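Local coordinates for DNA damage response protein Rtt109, putative (Neosartorya fumigata, PDB 5ZB9) that probably acetylates lysines of histones, notably histone H3, using acetyl-CoA as the acetyl donor, at residues A[292-297]-A[301-306]; A[276-279]-A[285-288]; A[69-74]-A[440-445]; A[122-127]-A[134-139]; A[207-210]-A[216-219]. All coordinates share one frame; numbering follows the deposited sequence. Where two conformers were deposited one is given.

Contact 1 of 5, residues A[292-297]-A[301-306]; sequences RSVKSL and WEMMSF
Trp301 and Leu297 meet through both backbone and side chain. The backbone link is a hydrogen bond from Trp301 N to Leu297 O, 3.2 Å long with an angle of 159° at the hydrogen, its donor 18° off the carbonyl plane. This is the i to i+4 bond of an alpha helix, and it belongs to the first turn of helix 297-304. Ser296 occupies the N-cap just ahead of it, its OG accepting from the backbone N of Gln299, so that the opening turn is held at both the cap and the first carbonyl.

Side-chain packing adds to this bond. Leu297 and Trp301 lie alongside one another and point the same way, with Leu297 CD1 3.9 Å from Trp301 NE1 on the pyrrole side of the indole. Leu297 CG stands anti to the backbone N (chi1 -172°), which brings its branch up beside the ring. The carbonyl of Leu297 also approaches the indole, its O lying 3.4 Å from Trp301 CD1 at an oblique attitude. Farther back along the chain, Val294 sends CG2 to within 4.1 Å of Met303 CG, and the two side chains run past each other in opposite directions. Leu271 of helix 266-272 packs on Val294, while Phe267 of the same helix touches Met303.

Contact 2 of 5, residues A[276-279]-A[285-288]; sequences PEST and KENS
A type I beta turn from Pro276 to Thr279, closed by the backbone bond from Thr279 N to Pro276 O, forms one side of this surface contact in the long connection between helices 266-272 and 297-304. The other side is the irregular segment 285-288, whose Glu286 faces the turn. The closest carbon approach is between Pro276 CG and Glu286 CB, 3.6 Å apart, and the two side chains cross at about a right angle. Ser278 adds its CB at 4.2 Å from Glu286 CB, so the glutamate's beta carbon is met by both the proline ring and the serine methylene. Beyond CB the glutamate chain bends sharply (chi2 -77°), and this fold brings OE1 back to 4.0 Å from Pro276 CG.

The polar half of the contact centres on a water. Thr279 OG1 lies 2.5 Å from this water in a hydrogen bond, and the same water donates to Glu286 O across 2.9 Å. Thr279 OG1 also comes to 3.8 Å from Asn287 CA, which places the hydroxyl next to the backbone where it passes from Glu286 to Asn287. Between the two segments Ser284 offers a second polar tie: its OG is hydrogen-bonded both to Ser278 O and to Glu286 N, spanning the loop from the turn to the returning chain.

Because few apolar atoms meet at this surface, the register of the two arms probably depends on the water between Thr279 OG1 and Glu286 O and on the hydroxyl of Ser284.

Contact 3 of 5, residues A[69-74]-A[440-445]; sequences SEVIIF and HKAIAS
Val71 overlaps one flank of a helical turn, setting CG2 against Ala442 CB at 3.8 Å and CB against Ile443 CG1 at 3.9 Å. Its two contacts are divided by branch: CG2, which lies anti to the backbone N, reaches the alanine methyl, and the beta carbon itself meets the CG1 methylene of Ile443. Ile443 also fits against the main chain beside the valine. Its CA-H points at Glu70 O in a CA-H...O contact of 3.6 Å, and its CG2 lies 3.8 Å from that same oxygen. Helix 439-457 therefore rests on the beginning of strand 71-82, an element of the mixed central sheet, where Val71 pairs with Ile61 of the adjacent strand.

A water joins the two backbones: it accepts from Glu70 N at 2.7 Å and donates to Ile443 O at 3.2 Å. Farther along, Thr446 OG1 of the helix is hydrogen-bonded to both Ile72 N and Ala442 O, a direct side-chain tie between helix and strand. The carboxylate of Glu70 is engaged on another side, in salt bridges to Arg26 and Arg465.

The contacts between side chains are aliphatic, while Ile443 also lies on the Glu70 carbonyl and the polar main-chain rim is served by water and a threonine hydroxyl. Two arginines around the buried Glu70 would probably stabilise its charged form.

Contact 4 of 5, residues A[122-127]-A[134-139]; sequences FLVQTH and LMVSLF
Helix 122-127 and strand 134-139 run nearly antiparallel, their axes at 160° and 10.1 Å apart at closest approach, a spacing bridged mainly by side chains. Val124 enters the gap with one methyl. Its CG2 lies 3.7 Å from Val136 CG2, the two side chains crossing at about a right angle, and 4.1 Å from Leu134 CD2. That methyl stands beside the backbone N of Val124, with CG1 in the anti place (chi1 168°), a position that carries CG2 to both Leu134 and Val136. Leu134 sends its other methyl toward the end of the helical segment, where CD1 comes to 4.1 Å from both His127 C and His127 O. The leucine consequently straddles the contact, CD2 on the valine and CD1 on the histidine backbone. Within the helical segment, Thr126 OG1 donates to Phe122 O at 3.1 Å.

This is the return leg of a beta-alpha-beta unit, in which helix 111-127 links parallel strands 86-96 and 133-140 and packs on the sheet. Val124 also touches Ile89 of strand 86-96 and Ile323 of strand 317-324, while the ring of His127 meets that of His55 from strand 50-61 at a steep angle.

Contact 5 of 5, residues A[207-210]-A[216-219]; sequences LIVP and ETRG
Leu207 and Thr217 form the close side of a contact within a beta-alpha-beta unit, where strand 202-208 leads through the short, weakly bonded helix 214-218 toward strand 235-236. The leucine reaches across with CD2, which lies 4.0 Å from Thr217 CG2, and the side chains pass at an oblique angle. With CG anti to the backbone N (chi1 175°), Leu207 extends toward the helix; the threonine answers with its methyl, whose CG2 also lies 4.2 Å from Leu207 O. Around this apolar spot Leu319 of strand 317-324 and Phe220 add further hydrophobic surface to the leucine.

Toward Val209 the fit is looser. Its CG2 and Thr217 CG2 are 4.5 Å apart, and Val209 O is likewise 4.5 Å from Thr217 OG1, leaving the valine at the margin of van der Waals contact. Here a water makes the connection that the side chains do not make directly. The threonine carries both kinds of contact: its methyl faces the leucine, while its hydroxyl is placed beside the backbone N (chi1 -59°) and is hydrogen-bonded to Asp213 O one turn earlier. The water accepts from Val209 N at 2.8 Å and donates to Thr217 OG1, also at 2.8 Å.

Three of the contacts reach the mixed central sheet: contact 3 at one end, contact 4 near the middle of the chain and contact 5 beyond it. The centres of contact 3 and contact 4 are 29 Å apart, those of contact 4 and contact 5 22 Å. Contact 1 touches contact 5 directly, Trp301 CE2 lying 4.0 Å from Ile208 CD1, and contact 2 lies farther out on the loop between helices 266-272 and 297-304, its centre 20 Å from that of contact 1. CoA is absent from this model; residues seen to bind it stand back from the sheet contacts, Ser96 about 10 Å from Val71 and Trp168 about 11 Å from both Val136 and Leu207, measured between side chains.

Contact 1 of 5, residues A[292-297]-A[301-306]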
# COMPACT_ATOMS: atom_id res chain seq x y z
N ARG A 292 -19.05 8.08 21.11
CA ARG A 292 -20.27 8.81 21.41
C ARG A 292 -21.12 8.99 20.15
O ARG A 292 -22.30 8.63 20.13
CB ARG A 292 -19.94 10.18 22.03
CG ARG A 292 -21.17 10.99 22.42
CD ARG A 292 -20.80 12.33 23.05
NE ARG A 292 -20.11 13.21 22.11
CZ ARG A 292 -18.87 13.66 22.29
NH1 ARG A 292 -18.31 14.45 21.38
NH2 ARG A 292 -18.20 13.32 23.39
N SER A 293 -20.51 9.52 19.10
CA SER A 293 -21.27 9.89 17.91
C SER A 293 -21.38 8.78 16.86
O SER A 293 -22.22 8.86 15.98
CB SER A 293 -20.65 11.13 17.27
OG SER A 293 -19.32 10.89 16.87
N VAL A 294 -20.53 7.76 16.94
CA VAL A 294 -20.58 6.65 15.98
C VAL A 294 -20.69 5.30 16.70
O VAL A 294 -19.85 4.98 17.54
CB VAL A 294 -19.34 6.63 15.05
CG1 VAL A 294 -19.27 5.32 14.27
CG2 VAL A 294 -19.36 7.82 14.11
N LYS A 295 -21.71 4.52 16.35
CA LYS A 295 -22.07 3.33 17.12
C LYS A 295 -21.79 2.00 16.43
O LYS A 295 -21.80 0.95 17.07
CB LYS A 295 -23.55 3.39 17.51
CG LYS A 295 -23.91 4.56 18.41
CD LYS A 295 -23.11 4.50 19.70
CE LYS A 295 -23.46 5.64 20.65
NZ LYS A 295 -22.81 5.42 21.98
N SER A 296 -21.55 2.03 15.13
CA SER A 296 -21.27 0.81 14.39
C SER A 296 -20.28 1.05 13.26
O SER A 296 -20.00 2.20 12.89
CB SER A 296 -22.55 0.23 13.81
OG SER A 296 -22.99 1.03 12.73
N LEU A 297 -19.76 -0.04 12.70
CA LEU A 297 -18.85 0.03 11.57
C LEU A 297 -19.56 0.64 10.35
O LEU A 297 -18.99 1.48 9.65
CB LEU A 297 -18.30 -1.35 11.24
CG LEU A 297 -17.19 -1.42 10.20
CD1 LEU A 297 -16.13 -0.35 10.47
CD2 LEU A 297 -16.59 -2.80 10.18
N TRP A 301 -18.44 4.27 8.19
CA TRP A 301 -18.25 4.55 6.76
C TRP A 301 -19.20 5.65 6.28
O TRP A 301 -18.84 6.46 5.41
CB TRP A 301 -18.43 3.29 5.91
CG TRP A 301 -17.38 2.24 6.14
CD1 TRP A 301 -17.58 0.96 6.56
CD2 TRP A 301 -15.95 2.38 5.99
NE1 TRP A 301 -16.38 0.29 6.68
CE2 TRP A 301 -15.37 1.14 6.34
CE3 TRP A 301 -15.12 3.43 5.59
CZ2 TRP A 301 -13.99 0.93 6.30
CZ3 TRP A 301 -13.75 3.22 5.55
CH2 TRP A 301 -13.20 1.97 5.91
N GLU A 302 -20.41 5.68 6.83
CA GLU A 302 -21.35 6.72 6.46
C GLU A 302 -20.84 8.08 6.89
O GLU A 302 -20.86 9.03 6.12
CB GLU A 302 -22.73 6.48 7.07
CG GLU A 302 -23.77 7.45 6.55
CD GLU A 302 -24.98 7.58 7.46
OE1 GLU A 302 -25.12 6.77 8.41
OE2 GLU A 302 -25.79 8.52 7.23
N MET A 303 -20.37 8.16 8.13
CA MET A 303 -19.92 9.45 8.65
C MET A 303 -18.56 9.86 8.07
O MET A 303 -18.20 11.04 8.10
CB MET A 303 -19.87 9.40 10.18
CG MET A 303 -21.24 9.28 10.83
SD MET A 303 -22.33 10.69 10.46
CE MET A 303 -23.46 9.95 9.30
N MET A 304 -17.81 8.89 7.54
CA MET A 304 -16.57 9.22 6.83
C MET A 304 -16.88 10.16 5.68
O MET A 304 -16.13 11.09 5.42
CB MET A 304 -15.87 7.96 6.29
CG MET A 304 -14.57 7.61 7.00
SD MET A 304 -13.33 8.92 7.02
CE MET A 304 -12.74 8.89 5.34
N SER A 305 -18.00 9.92 5.01
CA SER A 305 -18.38 10.71 3.84
C SER A 305 -18.65 12.18 4.14
O SER A 305 -18.82 12.96 3.21
CB SER A 305 -19.62 10.11 3.19
OG SER A 305 -20.77 10.38 3.96
N PHE A 306 -18.70 12.55 5.42
CA PHE A 306 -18.92 13.95 5.79
C PHE A 306 -17.66 14.64 6.30
O PHE A 306 -17.66 15.83 6.59
CB PHE A 306 -20.02 14.06 6.85
CG PHE A 306 -21.36 13.62 6.35
CD1 PHE A 306 -21.84 12.35 6.64
CD2 PHE A 306 -22.13 14.45 5.56
CE1 PHE A 306 -23.07 11.93 6.18
CE2 PHE A 306 -23.36 14.05 5.09
CZ PHE A 306 -23.83 12.78 5.40

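Contact 2 of 5, residues A[276-279]-A[285-288]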
# COMPACT_ATOMS: atom_id res chain seq x y z
N PRO A 276 -14.02 8.68 27.36
CA PRO A 276 -13.52 9.23 28.62
C PRO A 276 -12.05 8.88 28.82
O PRO A 276 -11.61 7.84 28.34
CB PRO A 276 -14.42 8.58 29.67
CG PRO A 276 -15.00 7.37 29.01
CD PRO A 276 -15.09 7.68 27.55
N GLU A 277 -11.28 9.74 29.49
CA GLU A 277 -9.84 9.51 29.63
C GLU A 277 -9.57 8.40 30.64
O GLU A 277 -8.50 7.81 30.64
CB GLU A 277 -9.10 10.78 30.03
CG GLU A 277 -9.33 11.24 31.46
CD GLU A 277 -9.54 12.74 31.55
OE1 GLU A 277 -9.95 13.36 30.54
OE2 GLU A 277 -9.30 13.31 32.64
N SER A 278 -10.56 8.13 31.48
CA SER A 278 -10.51 6.97 32.36
C SER A 278 -10.33 5.67 31.57
O SER A 278 -9.91 4.66 32.14
CB SER A 278 -11.77 6.91 33.22
OG SER A 278 -11.73 5.80 34.10
N THR A 279 -10.66 5.70 30.28
CA THR A 279 -10.45 4.55 29.39
C THR A 279 -8.96 4.22 29.33
O THR A 279 -8.10 5.12 29.35
CB THR A 279 -11.02 4.81 27.95
OG1 THR A 279 -11.45 3.57 27.35
CG2 THR A 279 -9.98 5.49 27.04
N LYS A 285 -14.07 1.54 34.74
CA LYS A 285 -15.45 1.16 34.47
C LYS A 285 -15.96 1.88 33.21
O LYS A 285 -17.07 1.64 32.74
CB LYS A 285 -16.34 1.48 35.67
CG LYS A 285 -15.82 0.93 36.98
CD LYS A 285 -16.52 1.56 38.17
CE LYS A 285 -16.06 0.95 39.48
NZ LYS A 285 -16.69 1.61 40.65
N GLU A 286 -15.13 2.78 32.69
CA GLU A 286 -15.44 3.52 31.48
C GLU A 286 -14.61 3.00 30.30
O GLU A 286 -14.03 3.78 29.55
CB GLU A 286 -15.17 5.01 31.69
CG GLU A 286 -15.89 5.62 32.89
CD GLU A 286 -17.36 5.89 32.63
OE1 GLU A 286 -17.78 5.92 31.44
OE2 GLU A 286 -18.11 6.08 33.61
N ASN A 287 -14.55 1.68 30.14
CA ASN A 287 -13.71 1.08 29.10
C ASN A 287 -14.48 0.15 28.17
O ASN A 287 -14.03 -0.96 27.88
CB ASN A 287 -12.54 0.32 29.73
CG ASN A 287 -13.00 -0.86 30.56
OD1 ASN A 287 -14.04 -0.81 31.21
ND2 ASN A 287 -12.23 -1.94 30.51
N SER A 288 -15.64 0.60 27.70
CA SER A 288 -16.40 -0.15 26.71
C SER A 288 -15.76 0.01 25.34
O SER A 288 -15.89 -0.85 24.47
CB SER A 288 -17.85 0.32 26.67
OG SER A 288 -17.93 1.68 26.26
O HOH W 1 -13.84 3.14 26.70

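Contact 3 of 5, residues A[69-74]-A[440-445]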
# COMPACT_ATOMS: atom_id res chain seq x y z
N SER A 69 24.61 11.81 -15.32
CA SER A 69 23.34 12.52 -15.18
C SER A 69 22.15 11.58 -15.02
O SER A 69 21.75 10.89 -15.95
CB SER A 69 23.13 13.44 -16.38
OG SER A 69 23.11 12.70 -17.59
N GLU A 70 21.58 11.57 -13.82
CA GLU A 70 20.32 10.89 -13.56
C GLU A 70 19.28 11.90 -13.12
O GLU A 70 19.62 12.89 -12.46
CB GLU A 70 20.48 9.81 -12.49
CG GLU A 70 21.24 8.57 -12.91
CD GLU A 70 21.32 7.55 -11.79
OE1 GLU A 70 20.36 7.46 -10.99
OE2 GLU A 70 22.35 6.84 -11.69
N VAL A 71 18.02 11.67 -13.46
CA VAL A 71 16.96 12.40 -12.77
C VAL A 71 15.87 11.44 -12.29
O VAL A 71 15.36 10.60 -13.04
CB VAL A 71 16.34 13.52 -13.65
CG1 VAL A 71 15.68 12.96 -14.90
CG2 VAL A 71 15.37 14.35 -12.84
N ILE A 72 15.54 11.55 -11.01
CA ILE A 72 14.47 10.75 -10.42
C ILE A 72 13.13 11.07 -11.08
O ILE A 72 12.77 12.24 -11.21
CB ILE A 72 14.38 10.98 -8.91
CG1 ILE A 72 15.56 10.32 -8.20
CG2 ILE A 72 13.07 10.45 -8.36
CD1 ILE A 72 15.62 10.65 -6.73
N ILE A 73 12.40 10.04 -11.49
CA ILE A 73 11.09 10.26 -12.09
C ILE A 73 9.94 9.78 -11.21
O ILE A 73 8.79 10.15 -11.42
CB ILE A 73 10.98 9.57 -13.45
CG1 ILE A 73 11.15 8.06 -13.29
CG2 ILE A 73 11.99 10.15 -14.42
CD1 ILE A 73 10.62 7.26 -14.45
N PHE A 74 10.24 8.95 -10.22
CA PHE A 74 9.18 8.32 -9.44
C PHE A 74 9.70 7.82 -8.11
O PHE A 74 10.82 7.33 -8.02
CB PHE A 74 8.56 7.17 -10.23
CG PHE A 74 7.32 6.59 -9.60
CD1 PHE A 74 6.16 7.35 -9.51
CD2 PHE A 74 7.32 5.30 -9.11
CE1 PHE A 74 5.00 6.82 -8.93
CE2 PHE A 74 6.17 4.76 -8.53
CZ PHE A 74 5.01 5.52 -8.44
N HIS A 440 17.44 21.17 -14.18
CA HIS A 440 18.81 21.24 -13.67
C HIS A 440 18.86 21.01 -12.16
O HIS A 440 19.76 20.32 -11.68
CB HIS A 440 19.45 22.58 -14.03
CG HIS A 440 19.69 22.76 -15.50
ND1 HIS A 440 20.10 23.95 -16.05
CD2 HIS A 440 19.55 21.89 -16.53
CE1 HIS A 440 20.22 23.82 -17.35
NE2 HIS A 440 19.89 22.58 -17.67
N LYS A 441 17.91 21.56 -11.43
CA LYS A 441 17.88 21.40 -9.98
C LYS A 441 17.53 19.96 -9.58
O LYS A 441 18.06 19.43 -8.60
CB LYS A 441 16.88 22.38 -9.35
CG LYS A 441 17.19 23.84 -9.68
CD LYS A 441 16.10 24.78 -9.18
CE LYS A 441 16.64 25.74 -8.12
NZ LYS A 441 17.28 25.01 -6.99
N ALA A 442 16.64 19.33 -10.34
CA ALA A 442 16.23 17.96 -10.07
C ALA A 442 17.36 16.97 -10.35
O ALA A 442 17.59 16.03 -9.58
CB ALA A 442 14.99 17.59 -10.89
N ILE A 443 18.08 17.20 -11.44
CA ILE A 443 19.24 16.39 -11.77
C ILE A 443 20.29 16.49 -10.66
O ILE A 443 20.94 15.50 -10.31
CB ILE A 443 19.86 16.81 -13.11
CG1 ILE A 443 18.95 16.35 -14.26
CG2 ILE A 443 21.24 16.21 -13.28
CD1 ILE A 443 19.43 16.78 -15.63
N ALA A 444 20.44 17.68 -10.09
CA ALA A 444 21.38 17.89 -9.01
C ALA A 444 20.90 17.22 -7.73
O ALA A 444 21.69 16.64 -6.98
CB ALA A 444 21.60 19.38 -8.78
N SER A 445 19.60 17.31 -7.48
CA SER A 445 19.02 16.70 -6.29
C SER A 445 19.17 15.18 -6.34
O SER A 445 19.45 14.54 -5.33
CB SER A 445 17.55 17.08 -6.17
OG SER A 445 17.40 18.47 -5.93
O HOH W 2 22.42 13.08 -11.77

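Contact 4 of 5, residues A[122-127]-A[134-139]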
# COMPACT_ATOMS: atom_id res chain seq x y z
N PHE A 122 6.49 -7.70 -6.39
CA PHE A 122 7.74 -8.13 -5.80
C PHE A 122 7.63 -8.31 -4.29
O PHE A 122 8.05 -9.34 -3.76
CB PHE A 122 8.84 -7.12 -6.14
CG PHE A 122 10.13 -7.38 -5.43
CD1 PHE A 122 10.97 -8.40 -5.84
CD2 PHE A 122 10.53 -6.59 -4.37
CE1 PHE A 122 12.17 -8.64 -5.20
CE2 PHE A 122 11.72 -6.83 -3.72
CZ PHE A 122 12.54 -7.85 -4.14
N LEU A 123 7.05 -7.33 -3.61
CA LEU A 123 6.97 -7.38 -2.15
C LEU A 123 6.00 -8.47 -1.70
O LEU A 123 6.18 -9.07 -0.64
CB LEU A 123 6.55 -6.02 -1.59
CG LEU A 123 7.52 -4.86 -1.87
CD1 LEU A 123 6.93 -3.52 -1.47
CD2 LEU A 123 8.88 -5.09 -1.20
N VAL A 124 4.97 -8.74 -2.50
CA VAL A 124 4.03 -9.81 -2.17
C VAL A 124 4.70 -11.18 -2.28
O VAL A 124 4.56 -12.01 -1.38
CB VAL A 124 2.79 -9.78 -3.09
CG1 VAL A 124 2.00 -11.07 -2.94
CG2 VAL A 124 1.93 -8.57 -2.78
N GLN A 125 5.43 -11.41 -3.37
CA GLN A 125 6.14 -12.68 -3.57
C GLN A 125 7.11 -12.97 -2.44
O GLN A 125 7.24 -14.11 -2.01
CB GLN A 125 6.90 -12.68 -4.90
CG GLN A 125 6.01 -12.51 -6.13
CD GLN A 125 6.82 -12.28 -7.41
OE1 GLN A 125 7.97 -12.70 -7.51
NE2 GLN A 125 6.20 -11.61 -8.38
N THR A 126 7.77 -11.94 -1.94
CA THR A 126 8.85 -12.13 -0.98
C THR A 126 8.43 -12.03 0.48
O THR A 126 9.24 -12.25 1.37
CB THR A 126 10.00 -11.12 -1.21
OG1 THR A 126 9.50 -9.79 -1.01
CG2 THR A 126 10.55 -11.23 -2.61
N HIS A 127 7.17 -11.68 0.75
CA HIS A 127 6.73 -11.54 2.13
C HIS A 127 5.56 -12.44 2.44
O HIS A 127 5.11 -12.54 3.58
CB HIS A 127 6.38 -10.08 2.43
CG HIS A 127 7.58 -9.18 2.42
ND1 HIS A 127 8.26 -8.84 3.57
CD2 HIS A 127 8.26 -8.63 1.39
CE1 HIS A 127 9.28 -8.07 3.25
NE2 HIS A 127 9.31 -7.93 1.94
N LEU A 134 -2.41 -12.55 3.50
CA LEU A 134 -1.65 -11.35 3.14
C LEU A 134 -2.56 -10.30 2.49
O LEU A 134 -3.41 -10.61 1.66
CB LEU A 134 -0.50 -11.68 2.19
CG LEU A 134 0.43 -10.52 1.83
CD1 LEU A 134 1.84 -11.03 1.67
CD2 LEU A 134 -0.01 -9.79 0.56
N MET A 135 -2.36 -9.04 2.88
CA MET A 135 -3.18 -7.94 2.38
C MET A 135 -2.34 -6.83 1.75
O MET A 135 -1.31 -6.42 2.31
CB MET A 135 -4.03 -7.37 3.52
CG MET A 135 -4.79 -6.13 3.14
SD MET A 135 -5.98 -5.63 4.40
CE MET A 135 -4.90 -4.86 5.60
N VAL A 136 -2.77 -6.35 0.59
CA VAL A 136 -2.22 -5.13 0.03
C VAL A 136 -3.25 -4.03 0.22
O VAL A 136 -4.42 -4.21 -0.10
CB VAL A 136 -1.86 -5.26 -1.46
CG1 VAL A 136 -1.30 -3.94 -1.99
CG2 VAL A 136 -0.86 -6.37 -1.65
N SER A 137 -2.82 -2.89 0.74
CA SER A 137 -3.76 -1.85 1.08
C SER A 137 -3.20 -0.46 0.76
O SER A 137 -1.98 -0.26 0.73
CB SER A 137 -4.13 -1.95 2.57
OG SER A 137 -5.15 -1.02 2.91
N LEU A 138 -4.10 0.48 0.54
CA LEU A 138 -3.74 1.87 0.26
C LEU A 138 -4.99 2.74 0.32
O LEU A 138 -6.10 2.24 0.21
CB LEU A 138 -3.09 1.99 -1.12
CG LEU A 138 -3.97 1.65 -2.33
CD1 LEU A 138 -4.79 2.86 -2.84
CD2 LEU A 138 -3.14 1.06 -3.46
N PHE A 139 -4.80 4.04 0.49
CA PHE A 139 -5.89 4.97 0.27
C PHE A 139 -5.53 5.86 -0.91
O PHE A 139 -4.37 6.19 -1.11
CB PHE A 139 -6.21 5.80 1.54
CG PHE A 139 -5.12 6.75 1.94
CD1 PHE A 139 -4.16 6.38 2.88
CD2 PHE A 139 -5.08 8.05 1.43
CE1 PHE A 139 -3.17 7.28 3.27
CE2 PHE A 139 -4.08 8.94 1.81
CZ PHE A 139 -3.13 8.56 2.74

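Contact 5 of 5, residues A[207-210]-A[216-219]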
# COMPACT_ATOMS: atom_id res chain seq x y z
N LEU A 207 -13.06 -2.40 -2.49
CA LEU A 207 -12.97 -0.96 -2.64
C LEU A 207 -14.14 -0.26 -1.97
O LEU A 207 -15.29 -0.65 -2.16
CB LEU A 207 -12.90 -0.57 -4.12
CG LEU A 207 -12.91 0.94 -4.36
CD1 LEU A 207 -11.60 1.57 -3.89
CD2 LEU A 207 -13.22 1.30 -5.81
N ILE A 208 -13.83 0.77 -1.19
CA ILE A 208 -14.86 1.63 -0.63
C ILE A 208 -14.53 3.10 -0.90
O ILE A 208 -13.43 3.56 -0.61
CB ILE A 208 -15.02 1.41 0.88
CG1 ILE A 208 -15.80 0.13 1.15
CG2 ILE A 208 -15.74 2.58 1.53
CD1 ILE A 208 -16.13 -0.07 2.62
N VAL A 209 -15.49 3.81 -1.46
CA VAL A 209 -15.36 5.24 -1.67
C VAL A 209 -16.53 5.93 -0.98
O VAL A 209 -17.59 6.07 -1.58
CB VAL A 209 -15.36 5.60 -3.16
CG1 VAL A 209 -15.06 7.08 -3.36
CG2 VAL A 209 -14.35 4.74 -3.90
N PRO A 210 -16.34 6.34 0.28
CA PRO A 210 -17.42 6.95 1.07
C PRO A 210 -18.07 8.11 0.33
O PRO A 210 -17.35 8.98 -0.17
CB PRO A 210 -16.71 7.43 2.34
CG PRO A 210 -15.46 6.59 2.42
CD PRO A 210 -15.05 6.35 0.99
N GLU A 216 -22.24 3.80 -8.43
CA GLU A 216 -21.18 4.72 -8.81
C GLU A 216 -19.79 4.14 -8.49
O GLU A 216 -18.84 4.32 -9.25
CB GLU A 216 -21.38 6.08 -8.13
CG GLU A 216 -20.28 7.09 -8.44
CD GLU A 216 -20.60 8.50 -7.96
OE1 GLU A 216 -21.22 8.65 -6.88
OE2 GLU A 216 -20.20 9.45 -8.66
N THR A 217 -19.67 3.43 -7.37
CA THR A 217 -18.40 2.83 -6.97
C THR A 217 -17.88 1.82 -8.00
O THR A 217 -16.67 1.69 -8.18
CB THR A 217 -18.52 2.13 -5.60
OG1 THR A 217 -18.94 3.08 -4.62
CG2 THR A 217 -17.21 1.53 -5.17
N ARG A 218 -18.78 1.12 -8.68
CA ARG A 218 -18.36 0.17 -9.72
C ARG A 218 -17.71 0.92 -10.89
O ARG A 218 -16.96 0.33 -11.68
CB ARG A 218 -19.53 -0.68 -10.21
CG ARG A 218 -20.07 -1.65 -9.17
CD ARG A 218 -21.27 -2.44 -9.69
NE ARG A 218 -20.90 -3.40 -10.73
CZ ARG A 218 -21.11 -3.22 -12.03
NH1 ARG A 218 -21.71 -2.12 -12.46
NH2 ARG A 218 -20.73 -4.15 -12.90
N GLY A 219 -17.99 2.21 -10.99
CA GLY A 219 -17.34 3.03 -12.00
C GLY A 219 -15.83 3.09 -11.83
O GLY A 219 -15.11 3.40 -12.76
O HOH W 3 -18.10 3.02 -1.95